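Local atomic coordinates of FixK2 protein (Bradyrhizobium japonicum, PDB entry 4I2O), a protein that binds DNA as a transcription regulator of the CRP/FNR superfamily, with a probable role in the control of nitrogen fixation genes. Residues Y60-V65 and T110-V115; A68-K73 and R80-F85. The protein carries 1 engineered substitution. All coordinates share one frame; numbering follows the deposited sequence.

Contact 1 of 2, residues Y60-V65 and T110-V115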
loop_
_atom_site.group_PDB
_atom_site.type_symbol
_atom_site.label_atom_id
_atom_site.label_comp_id
_atom_site.label_asym_id
_atom_site.label_seq_id
_atom_site.Cartn_x
_atom_site.Cartn_y
_atom_site.Cartn_z
ATOM N N TYR A 60 14.099 9.489 14.142
ATOM C CA TYR A 60 13.226 10.641 14.332
ATOM C C TYR A 60 11.906 10.482 13.623
ATOM O O TYR A 60 11.799 9.697 12.679
ATOM C CB TYR A 60 13.914 11.933 13.854
ATOM C CG TYR A 60 15.136 12.172 14.646
ATOM C CD1 TYR A 60 15.072 12.834 15.871
ATOM C CD2 TYR A 60 16.365 11.708 14.201
ATOM C CE1 TYR A 60 16.194 13.016 16.614
ATOM C CE2 TYR A 60 17.500 11.897 14.947
ATOM C CZ TYR A 60 17.405 12.552 16.144
ATOM O OH TYR A 60 18.532 12.731 16.901
ATOM N N VAL A 61 10.887 11.189 14.120
ATOM C CA VAL A 61 9.584 11.297 13.459
ATOM C C VAL A 61 9.394 12.778 13.211
ATOM O O VAL A 61 9.849 13.590 14.007
ATOM C CB VAL A 61 8.457 10.751 14.339
ATOM C CG1 VAL A 61 7.121 10.779 13.599
ATOM C CG2 VAL A 61 8.780 9.284 14.740
ATOM N N TYR A 62 8.707 13.114 12.126
ATOM C CA TYR A 62 8.724 14.483 11.565
ATOM C C TYR A 62 7.319 14.997 11.250
ATOM O O TYR A 62 6.421 14.210 10.924
ATOM C CB TYR A 62 9.455 14.457 10.212
ATOM C CG TYR A 62 10.858 13.861 10.232
ATOM C CD1 TYR A 62 11.980 14.682 10.272
ATOM C CD2 TYR A 62 11.054 12.488 10.214
ATOM C CE1 TYR A 62 13.302 14.124 10.316
ATOM C CE2 TYR A 62 12.341 11.931 10.238
ATOM C CZ TYR A 62 13.454 12.753 10.286
ATOM O OH TYR A 62 14.718 12.161 10.294
ATOM N N GLN A 63 7.127 16.315 11.292
ATOM C CA GLN A 63 5.857 16.876 10.867
ATOM C C GLN A 63 6.179 18.050 9.962
ATOM O O GLN A 63 6.982 18.904 10.323
ATOM C CB GLN A 63 5.017 17.311 12.073
ATOM C CG GLN A 63 3.701 17.953 11.662
ATOM C CD GLN A 63 2.927 18.471 12.837
ATOM O OE1 GLN A 63 3.510 19.039 13.781
ATOM N NE2 GLN A 63 1.601 18.282 12.809
ATOM N N VAL A 64 5.624 18.072 8.749
ATOM C CA VAL A 64 5.846 19.267 7.882
ATOM C C VAL A 64 5.207 20.511 8.501
ATOM O O VAL A 64 4.035 20.488 8.907
ATOM C CB VAL A 64 5.270 18.993 6.467
ATOM C CG1 VAL A 64 5.564 20.116 5.520
ATOM C CG2 VAL A 64 5.806 17.663 5.873
ATOM N N VAL A 65 5.971 21.597 8.609
ATOM C CA VAL A 65 5.404 22.891 9.022
ATOM C C VAL A 65 5.165 23.709 7.757
ATOM O O VAL A 65 4.029 24.109 7.458
ATOM C CB VAL A 65 6.327 23.636 9.972
ATOM C CG1 VAL A 65 5.714 25.003 10.362
ATOM C CG2 VAL A 65 6.579 22.816 11.209
ATOM N N THR A 110 11.756 23.239 2.874
ATOM C CA THR A 110 10.730 22.712 3.796
ATOM C C THR A 110 11.200 22.891 5.225
ATOM O O THR A 110 12.389 22.673 5.519
ATOM C CB THR A 110 10.540 21.226 3.508
ATOM O OG1 THR A 110 9.865 21.126 2.231
ATOM C CG2 THR A 110 9.636 20.527 4.560
ATOM N N SER A 111 10.281 23.305 6.109
ATOM C CA SER A 111 10.588 23.311 7.545
ATOM C C SER A 111 9.754 22.224 8.227
ATOM O O SER A 111 8.604 21.993 7.876
ATOM C CB SER A 111 10.317 24.687 8.171
ATOM O OG SER A 111 8.978 25.109 7.933
ATOM N N VAL A 112 10.379 21.505 9.151
ATOM C CA VAL A 112 9.672 20.446 9.840
ATOM C C VAL A 112 9.834 20.662 11.350
ATOM O O VAL A 112 10.706 21.424 11.827
ATOM C CB VAL A 112 10.235 19.066 9.476
ATOM C CG1 VAL A 112 10.024 18.783 7.944
ATOM C CG2 VAL A 112 11.713 18.978 9.905
ATOM N N ARG A 113 8.992 19.987 12.111
ATOM C CA ARG A 113 9.271 19.801 13.553
ATOM C C ARG A 113 9.629 18.314 13.684
ATOM O O ARG A 113 9.122 17.473 12.918
ATOM C CB ARG A 113 8.032 20.111 14.388
ATOM C CG ARG A 113 7.542 21.553 14.253
ATOM C CD ARG A 113 6.400 21.934 15.196
ATOM N NE ARG A 113 5.462 20.849 15.479
ATOM C CZ ARG A 113 4.438 20.961 16.330
ATOM N NH1 ARG A 113 4.221 22.112 16.965
ATOM N NH2 ARG A 113 3.623 19.928 16.554
ATOM N N LEU A 114 10.509 17.948 14.618
ATOM C CA LEU A 114 10.773 16.510 14.784
ATOM C C LEU A 114 10.952 16.143 16.242
ATOM O O LEU A 114 11.269 16.993 17.044
ATOM C CB LEU A 114 11.973 16.036 13.957
ATOM C CG LEU A 114 13.269 16.846 14.093
ATOM C CD1 LEU A 114 14.088 16.380 15.248
ATOM C CD2 LEU A 114 14.064 16.727 12.813
ATOM N N VAL A 115 10.741 14.866 16.561
ATOM C CA VAL A 115 10.871 14.375 17.923
ATOM C C VAL A 115 11.630 13.074 17.839
ATOM O O VAL A 115 11.584 12.412 16.817
ATOM C CB VAL A 115 9.494 14.104 18.566
ATOM C CG1 VAL A 115 8.745 15.425 18.812
ATOM C CG2 VAL A 115 8.689 13.233 17.700
#

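Contact 2 of 2, residues A68-K73 and R80-F85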
loop_
_atom_site.group_PDB
_atom_site.type_symbol
_atom_site.label_atom_id
_atom_site.label_comp_id
_atom_site.label_asym_id
_atom_site.label_seq_id
_atom_site.Cartn_x
_atom_site.Cartn_y
_atom_site.Cartn_z
ATOM N N ALA A 68 6.943 20.757 1.507
ATOM C CA ALA A 68 6.360 19.490 1.016
ATOM C C ALA A 68 7.463 18.462 0.893
ATOM O O ALA A 68 8.598 18.801 0.521
ATOM C CB ALA A 68 5.672 19.712 -0.372
ATOM N N VAL A 69 7.092 17.206 1.120
ATOM C CA VAL A 69 8.071 16.106 1.154
ATOM C C VAL A 69 7.528 14.956 0.296
ATOM O O VAL A 69 6.337 14.696 0.290
ATOM C CB VAL A 69 8.265 15.657 2.633
ATOM C CG1 VAL A 69 9.200 14.397 2.728
ATOM C CG2 VAL A 69 8.909 16.828 3.454
ATOM N N ARG A 70 8.401 14.248 -0.399
ATOM C CA ARG A 70 7.968 12.985 -1.054
ATOM C C ARG A 70 8.632 11.771 -0.427
ATOM O O ARG A 70 9.817 11.821 -0.116
ATOM C CB ARG A 70 8.289 13.057 -2.561
ATOM C CG ARG A 70 9.780 13.353 -2.855
ATOM C CD ARG A 70 10.121 13.404 -4.427
ATOM N NE ARG A 70 11.494 13.862 -4.570
ATOM C CZ ARG A 70 11.856 15.098 -4.946
ATOM N NH1 ARG A 70 10.983 15.999 -5.388
ATOM N NH2 ARG A 70 13.137 15.421 -4.950
ATOM N N SER A 71 7.875 10.682 -0.250
ATOM C CA SER A 71 8.400 9.415 0.262
ATOM C C SER A 71 8.342 8.460 -0.915
ATOM O O SER A 71 7.309 8.411 -1.584
ATOM C CB SER A 71 7.504 8.821 1.401
ATOM O OG SER A 71 7.691 9.551 2.621
ATOM N N TYR A 72 9.432 7.722 -1.160
ATOM C CA TYR A 72 9.511 6.880 -2.356
ATOM C C TYR A 72 10.427 5.683 -2.205
ATOM O O TYR A 72 11.244 5.569 -1.248
ATOM C CB TYR A 72 9.995 7.740 -3.527
ATOM C CG TYR A 72 11.349 8.260 -3.283
ATOM C CD1 TYR A 72 12.474 7.534 -3.669
ATOM C CD2 TYR A 72 11.525 9.459 -2.569
ATOM C CE1 TYR A 72 13.755 8.005 -3.393
ATOM C CE2 TYR A 72 12.767 9.920 -2.286
ATOM C CZ TYR A 72 13.873 9.202 -2.687
ATOM O OH TYR A 72 15.108 9.700 -2.387
ATOM N N LYS A 73 10.267 4.732 -3.131
ATOM C CA LYS A 73 11.163 3.595 -3.189
ATOM C C LYS A 73 11.759 3.607 -4.570
ATOM O O LYS A 73 11.076 3.984 -5.513
ATOM C CB LYS A 73 10.372 2.273 -3.020
ATOM C CG LYS A 73 9.757 2.115 -1.606
ATOM C CD LYS A 73 9.036 0.777 -1.405
ATOM C CE LYS A 73 9.998 -0.292 -0.945
ATOM N NZ LYS A 73 10.480 -0.100 0.462
ATOM N N ARG A 80 11.135 4.825 -10.085
ATOM C CA ARG A 80 10.824 5.349 -8.752
ATOM C C ARG A 80 9.309 5.344 -8.535
ATOM O O ARG A 80 8.585 5.761 -9.437
ATOM C CB ARG A 80 11.294 6.830 -8.667
ATOM C CG ARG A 80 10.882 7.423 -7.331
ATOM C CD ARG A 80 11.469 8.873 -7.269
ATOM N NE ARG A 80 10.708 9.716 -8.177
ATOM C CZ ARG A 80 10.761 11.056 -8.180
ATOM N NH1 ARG A 80 11.410 11.695 -7.201
ATOM N NH2 ARG A 80 10.079 11.736 -9.100
ATOM N N GLN A 81 8.831 4.799 -7.411
ATOM C CA GLN A 81 7.435 4.864 -7.034
ATOM C C GLN A 81 7.397 5.807 -5.848
ATOM O O GLN A 81 8.037 5.535 -4.794
ATOM C CB GLN A 81 6.877 3.459 -6.638
ATOM C CG GLN A 81 5.453 3.595 -6.101
ATOM C CD GLN A 81 4.475 4.050 -7.143
ATOM O OE1 GLN A 81 4.502 3.560 -8.302
ATOM N NE2 GLN A 81 3.539 4.942 -6.739
ATOM N N ILE A 82 6.695 6.940 -6.008
ATOM C CA ILE A 82 6.384 7.770 -4.826
ATOM C C ILE A 82 5.144 7.191 -4.083
ATOM O O ILE A 82 4.017 7.048 -4.659
ATOM C CB ILE A 82 6.155 9.229 -5.299
ATOM C CG1 ILE A 82 7.510 9.822 -5.675
ATOM C CG2 ILE A 82 5.583 10.041 -4.101
ATOM C CD1 ILE A 82 7.405 11.233 -6.359
ATOM N N GLY A 83 5.309 6.877 -2.788
ATOM C CA GLY A 83 4.261 6.284 -2.001
ATOM C C GLY A 83 3.372 7.317 -1.375
ATOM O O GLY A 83 2.180 7.050 -1.129
ATOM N N ALA A 84 3.901 8.542 -1.172
ATOM C CA ALA A 84 3.086 9.537 -0.538
ATOM C C ALA A 84 3.739 10.903 -0.679
ATOM O O ALA A 84 4.972 11.006 -0.741
ATOM C CB ALA A 84 2.907 9.226 1.001
ATOM N N PHE A 85 2.894 11.911 -0.670
ATOM C CA PHE A 85 3.362 13.333 -0.560
ATOM C C PHE A 85 2.964 13.791 0.819
ATOM O O PHE A 85 1.844 13.508 1.256
ATOM C CB PHE A 85 2.649 14.171 -1.563
ATOM C CG PHE A 85 3.093 13.917 -2.994
ATOM C CD1 PHE A 85 4.424 14.214 -3.376
ATOM C CD2 PHE A 85 2.212 13.400 -3.936
ATOM C CE1 PHE A 85 4.859 13.985 -4.675
ATOM C CE2 PHE A 85 2.642 13.229 -5.295
ATOM C CZ PHE A 85 3.992 13.514 -5.649
#

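Contact 1 of 2, residues Y60-V65 and T110-V115
Leu114 sends one methyl to each of two tyrosines on the partner strand, CD1 to Tyr60 CD1 and CD2 to Tyr62 CE1, both at 3.7 Å. Its CG sits between the backbone N and the carbonyl carbon (chi1 50°), where its two methyls can diverge, one toward each ring. The Tyr62 ring runs alongside Leu114, pointing the same way, whereas Tyr60 crosses it obliquely; Tyr60 CD1 also lies 3.6 Å from Val115 O, which sits at the ring edge. An alanine at Tyr60 would probably leave the CD1 methyl of Leu114 without its aromatic neighbour and open a gap beside it.

The other face of the pair carries Gln63 and Arg113 side by side, amide and guanidinium planes 47° apart, with Gln63 OE1 2.9 Å from Arg113 NH2. Gln63 NE2 is hydrogen-bonded to Gly89 O, which helps fix the amide. Next to them, Val65 CG2 presses on Arg113 CG at 3.4 Å.

Underneath lies an antiparallel ladder: Val61 and Val115 exchange two backbone hydrogen bonds, Gln63 and Arg113 two more, and Val65 N adds a bond to Ser111 O. Strand 41-45 flanks 110-116 and strand 91-92 flanks 60-64, so the pair is central in one sheet of the cyclic nucleotide-binding fold; Tyr62 meets the rings of Tyr52 and Phe92, while Leu120 of helix 117-126 packs on Val61 and Val115.

Contact 2 of 2, residues A68-K73 and R80-F85
Ser71 faces two residues, Gly83 and Ala84, in a classic beta bulge. Its carbonyl O accepts a hydrogen bond from Gly83 N at 2.8 Å and a weak one from Ala84 N at 3.4 Å, while Ser71 N bonds back to Ala84 O.

Packing is close on the face of Arg70, Tyr72, Ile82 and Phe85. Tyr72 CB rests on Ile82 CG1 at 3.9 Å. Ile82 CD1 sits over the centre of the Arg80 guanidinium, 3.8 Å above its plane. Arg70, its chain extended from CG to NE, crosses Arg80 at about a right angle and brings NE within 3.4 Å of Arg80 NH1, two donors that do not bond. Between the segments the opposite face is looser: Lys73 and Gln81 share two backbone hydrogen bonds but their side chains lead apart, Lys73 NZ to Arg101 O, and Glu146 and Gly153 of the second subunit pack against them.

The repulsion expected between the guanidinium groups is probably offset by carboxylates: Arg70 forms salt bridges with Asp48, Glu105 and Asp186, Arg80 with Asp186 and Asp189. Asp186, shared by both, and Asp189 belong to helix 184-191 of the helix-turn-helix region, which the arginines probably help clamp against the hairpin.

How the contacts relate
From the N terminus, the chain runs through 60-65, turns a corner at Val65 and enters 68-73. A short connection brings it back as 80-85, so contact 2 closes a local hairpin. After strands 91-92 and 103-106 it returns as 110-115, and contact 1 closes a loop of 44 residues within which contact 2 is nested. The two belong to different four-stranded antiparallel sheets of the same cyclic nucleotide-binding domain. They meet at the corner, where Thr110 OG1 lies 3.0 Å from Ala68 N, a probable hydrogen bond, and where methyls of Val64 and Thr110 pack on Val69 CG2. Contact 2 also ties the hairpin to helix 184-191 and, through Arg80 O, to Arg154 of the second subunit.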